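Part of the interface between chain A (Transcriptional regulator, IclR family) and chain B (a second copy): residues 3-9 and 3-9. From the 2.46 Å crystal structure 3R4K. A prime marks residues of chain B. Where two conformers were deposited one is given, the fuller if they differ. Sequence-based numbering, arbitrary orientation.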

ATOM      1  N   GLY A   3     -10.951  24.549 -10.716  1.00 63.20           N
ATOM      2  CA  GLY A   3     -12.295  24.241 -10.245  1.00 60.20           C
ATOM      3  C   GLY A   3     -12.292  23.769  -8.805  1.00 57.62           C
ATOM      4  O   GLY A   3     -11.224  23.540  -8.228  1.00 54.99           O
ATOM      5  N   THR A   4     -13.494  23.593  -8.222  1.00 52.54           N
ATOM      6  CA  THR A   4     -13.700  23.206  -6.817  1.00 49.93           C
ATOM      7  C   THR A   4     -13.147  21.800  -6.503  1.00 49.91           C
ATOM      8  O   THR A   4     -12.629  21.609  -5.396  1.00 48.46           O
ATOM      9  CB  THR A   4     -15.166  23.366  -6.363  1.00 63.18           C
ATOM     10  OG1 THR A   4     -16.044  23.494  -7.479  1.00 69.74           O
ATOM     11  CG2 THR A   4     -15.347  24.577  -5.506  1.00 64.16           C
ATOM     12  N   VAL A   5     -13.182  20.843  -7.469  1.00 44.43           N
ATOM     13  CA  VAL A   5     -12.644  19.494  -7.241  1.00 41.85           C
ATOM     14  C   VAL A   5     -11.105  19.595  -7.136  1.00 45.52           C
ATOM     15  O   VAL A   5     -10.528  19.068  -6.182  1.00 43.37           O
ATOM     16  CB  VAL A   5     -13.118  18.462  -8.297  1.00 45.52           C
ATOM     17  CG1 VAL A   5     -12.378  17.124  -8.165  1.00 43.87           C
ATOM     18  CG2 VAL A   5     -14.615  18.248  -8.205  1.00 45.57           C
ATOM     19  N   SER A   6     -10.473  20.329  -8.082  1.00 43.04           N
ATOM     20  CA  SER A   6      -9.040  20.618  -8.141  1.00 42.20           C
ATOM     21  C   SER A   6      -8.549  21.329  -6.871  1.00 44.15           C
ATOM     22  O   SER A   6      -7.487  20.995  -6.358  1.00 43.23           O
ATOM     23  CB  SER A   6      -8.730  21.492  -9.354  1.00 49.69           C
ATOM     24  OG  SER A   6      -8.726  20.754 -10.567  1.00 66.88           O
ATOM     25  N   LYS A   7      -9.332  22.315  -6.378  1.00 40.69           N
ATOM     26  CA  LYS A   7      -9.044  23.099  -5.176  1.00 39.87           C
ATOM     27  C   LYS A   7      -8.992  22.207  -3.942  1.00 41.94           C
ATOM     28  O   LYS A   7      -8.047  22.308  -3.150  1.00 40.14           O
ATOM     29  CB  LYS A   7     -10.095  24.193  -4.968  1.00 42.17           C
ATOM     30  CG  LYS A   7      -9.689  25.553  -5.509  1.00 46.52           C
ATOM     31  CD  LYS A   7     -10.883  26.498  -5.686  1.00 41.75           C
ATOM     32  CE  LYS A   7     -11.165  27.335  -4.479  1.00 49.44           C
ATOM     33  NZ  LYS A   7     -12.286  28.279  -4.705  1.00 67.39           N
ATOM     34  N   ALA A   8      -9.997  21.309  -3.807  1.00 37.45           N
ATOM     35  CA  ALA A   8     -10.109  20.373  -2.695  1.00 34.61           C
ATOM     36  C   ALA A   8      -8.927  19.413  -2.671  1.00 39.78           C
ATOM     37  O   ALA A   8      -8.329  19.198  -1.616  1.00 40.15           O
ATOM     38  CB  ALA A   8     -11.408  19.602  -2.809  1.00 34.70           C
ATOM     39  N   LEU A   9      -8.553  18.877  -3.844  1.00 36.49           N
ATOM     40  CA  LEU A   9      -7.468  17.918  -3.937  1.00 35.21           C
ATOM     41  C   LEU A   9      -6.100  18.563  -3.709  1.00 40.29           C
ATOM     42  O   LEU A   9      -5.213  17.881  -3.204  1.00 40.38           O
ATOM     43  CB  LEU A   9      -7.524  17.144  -5.264  1.00 34.66           C
ATOM     44  CG  LEU A   9      -8.809  16.344  -5.467  1.00 37.60           C
ATOM     45  CD1 LEU A   9      -8.923  15.848  -6.886  1.00 36.36           C
ATOM     46  CD2 LEU A   9      -8.985  15.228  -4.393  1.00 39.41           C
TER
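Chain B, residues 3-9: GTVSKAL

The contact is a small crossing of two helix starts, held by close packing around the valines, in which the first turn of chain B lies across the same turn of chain A and the two copies meet around Val5 and Val5′ without a hydrogen bond between them. In chain B, residues 4 to 9 are helical, and the helix runs on beyond the stretch, as it does in chain A. From Thr4′ to Leu9′ phi stays between -72° and -62° and psi between -51° and -24°, so chain B repeats the backbone of chain A closely. The bonds Lys7′ N to Gly3′ O at 2.9 Å, Ala8′ N to Thr4′ O at 3.1 Å and Leu9′ N to Val5′ O at 3.1 Å close the turn, and each has its counterpart of equal length in chain A. Ser6′, with chi1 at 71° (p), adds a hydrogen bond from its OG to Gly3′ O at 2.7 Å; Ser6 in chain A has chi1 at -77° (m) instead.

The helix axes approach to 9.3 Å and cross at -80°, so the chains run neither parallel nor antiparallel but nearly at right angles. Such a steep crossing limits the shared surface to the neighbourhood of one point, and the area buried between the stretches, both sides summed, is 280 Å². The backbones are nearest at the valines, where Val5 CA and Val5′ CA are 5.1 Å apart. Both valines are buried and have chi1 in the t well, at 171° in chain A and 178° in chain B. Their CA-to-CB bonds point sideways, so the side chains pass alongside the partner backbone and reach residues 4 and 8 of the other helix.

Val5 has the largest area covered. Val5 CG2 packs against the start of helix B, 3.5 Å from Thr4′ O, 3.6 Å from Thr4′ OG1 and 4.1 Å from Val5′ N. Its CG1 meets the methyl group of the next turn, with Val5 CG1 4.1 Å from Ala8′ CB. In return Val5′ CG2 lies 3.8 Å from Ala8 CB and 4.0 Å from Thr4 O, and Val5′ CG1 lies 4.1 Å from Ala8 CB. The two alanines direct their CA-to-CB bonds toward the partner, and each CB packs against the partner valine.

At one margin the threonines meet, with Thr4 OG1 3.6 Å from Thr4′ CG2. Here a hydroxyl oxygen faces a methyl group, so the contact is one of packing. The rotamers differ: chi1 is -167° (t) in Thr4′ but 16°, between wells, in Thr4, so the pair departs from exact symmetry. Leu9 and Leu9′ point sideways, but their side-chain ends come nearer, with Leu9 CD2 4.7 Å from Leu9′ CD2. The ends of Lys7 and Lys7′ lead away, while Ser6 and Ser6′ are out of reach, so the contacts within 4.5 Å belong to residues 4, 5 and 8.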

ATOM      1  N   GLY B   3     -22.688  17.587  -3.564  1.00 51.65           N
ATOM      2  CA  GLY B   3     -21.445  18.304  -3.831  1.00 51.58           C
ATOM      3  C   GLY B   3     -20.573  17.687  -4.917  1.00 54.82           C
ATOM      4  O   GLY B   3     -20.473  16.458  -5.013  1.00 54.31           O
ATOM      5  N   THR B   4     -19.906  18.544  -5.720  1.00 50.49           N
ATOM      6  CA  THR B   4     -19.032  18.157  -6.835  1.00 50.09           C
ATOM      7  C   THR B   4     -17.800  17.335  -6.340  1.00 52.17           C
ATOM      8  O   THR B   4     -17.391  16.396  -7.042  1.00 51.46           O
ATOM      9  CB  THR B   4     -18.638  19.395  -7.688  1.00 61.48           C
ATOM     10  OG1 THR B   4     -18.045  18.981  -8.921  1.00 61.67           O
ATOM     11  CG2 THR B   4     -17.715  20.385  -6.961  1.00 61.45           C
ATOM     12  N   VAL B   5     -17.243  17.658  -5.135  1.00 46.46           N
ATOM     13  CA  VAL B   5     -16.107  16.911  -4.555  1.00 44.03           C
ATOM     14  C   VAL B   5     -16.554  15.473  -4.238  1.00 43.93           C
ATOM     15  O   VAL B   5     -15.884  14.523  -4.661  1.00 42.17           O
ATOM     16  CB  VAL B   5     -15.509  17.597  -3.289  1.00 48.18           C
ATOM     17  CG1 VAL B   5     -14.365  16.767  -2.690  1.00 47.28           C
ATOM     18  CG2 VAL B   5     -15.055  19.025  -3.581  1.00 48.88           C
ATOM     19  N   SER B   6     -17.704  15.342  -3.515  1.00 39.52           N
ATOM     20  CA  SER B   6     -18.299  14.070  -3.103  0.50 38.88           C
ATOM     21  C   SER B   6     -18.694  13.226  -4.318  1.00 43.23           C
ATOM     22  O   SER B   6     -18.517  12.006  -4.278  1.00 43.36           O
ATOM     23  CB  SER B   6     -19.505  14.298  -2.190  0.50 42.20           C
ATOM     24  OG  SER B   6     -20.627  14.834  -2.874  0.50 48.31           O
ATOM     25  N   LYS B   7     -19.212  13.877  -5.415  1.00 40.06           N
ATOM     26  CA  LYS B   7     -19.624  13.222  -6.673  1.00 39.80           C
ATOM     27  C   LYS B   7     -18.426  12.564  -7.345  1.00 43.93           C
ATOM     28  O   LYS B   7     -18.504  11.403  -7.776  1.00 45.79           O
ATOM     29  CB  LYS B   7     -20.255  14.241  -7.640  1.00 43.01           C
ATOM     30  CG  LYS B   7     -21.759  14.210  -7.697  1.00 50.62           C
ATOM     31  CD  LYS B   7     -22.291  15.429  -8.450  1.00 62.13           C
ATOM     32  CE  LYS B   7     -22.531  15.178  -9.935  1.00 70.81           C
ATOM     33  NZ  LYS B   7     -23.429  16.190 -10.557  1.00 78.06           N
ATOM     34  N   ALA B   8     -17.312  13.316  -7.411  1.00 38.20           N
ATOM     35  CA  ALA B   8     -16.067  12.863  -8.005  1.00 37.01           C
ATOM     36  C   ALA B   8     -15.505  11.662  -7.253  1.00 39.77           C
ATOM     37  O   ALA B   8     -15.113  10.673  -7.870  1.00 39.15           O
ATOM     38  CB  ALA B   8     -15.057  14.006  -8.013  1.00 37.81           C
ATOM     39  N   LEU B   9     -15.510  11.727  -5.922  1.00 36.74           N
ATOM     40  CA  LEU B   9     -14.962  10.653  -5.098  1.00 36.45           C
ATOM     41  C   LEU B   9     -15.862   9.406  -5.103  1.00 39.55           C
ATOM     42  O   LEU B   9     -15.334   8.309  -4.932  1.00 42.21           O
ATOM     43  CB  LEU B   9     -14.660  11.147  -3.670  1.00 36.73           C
ATOM     44  CG  LEU B   9     -13.669  12.328  -3.611  1.00 41.73           C
ATOM     45  CD1 LEU B   9     -13.624  12.970  -2.259  1.00 43.26           C
ATOM     46  CD2 LEU B   9     -12.297  11.946  -4.084  1.00 40.83           C
TER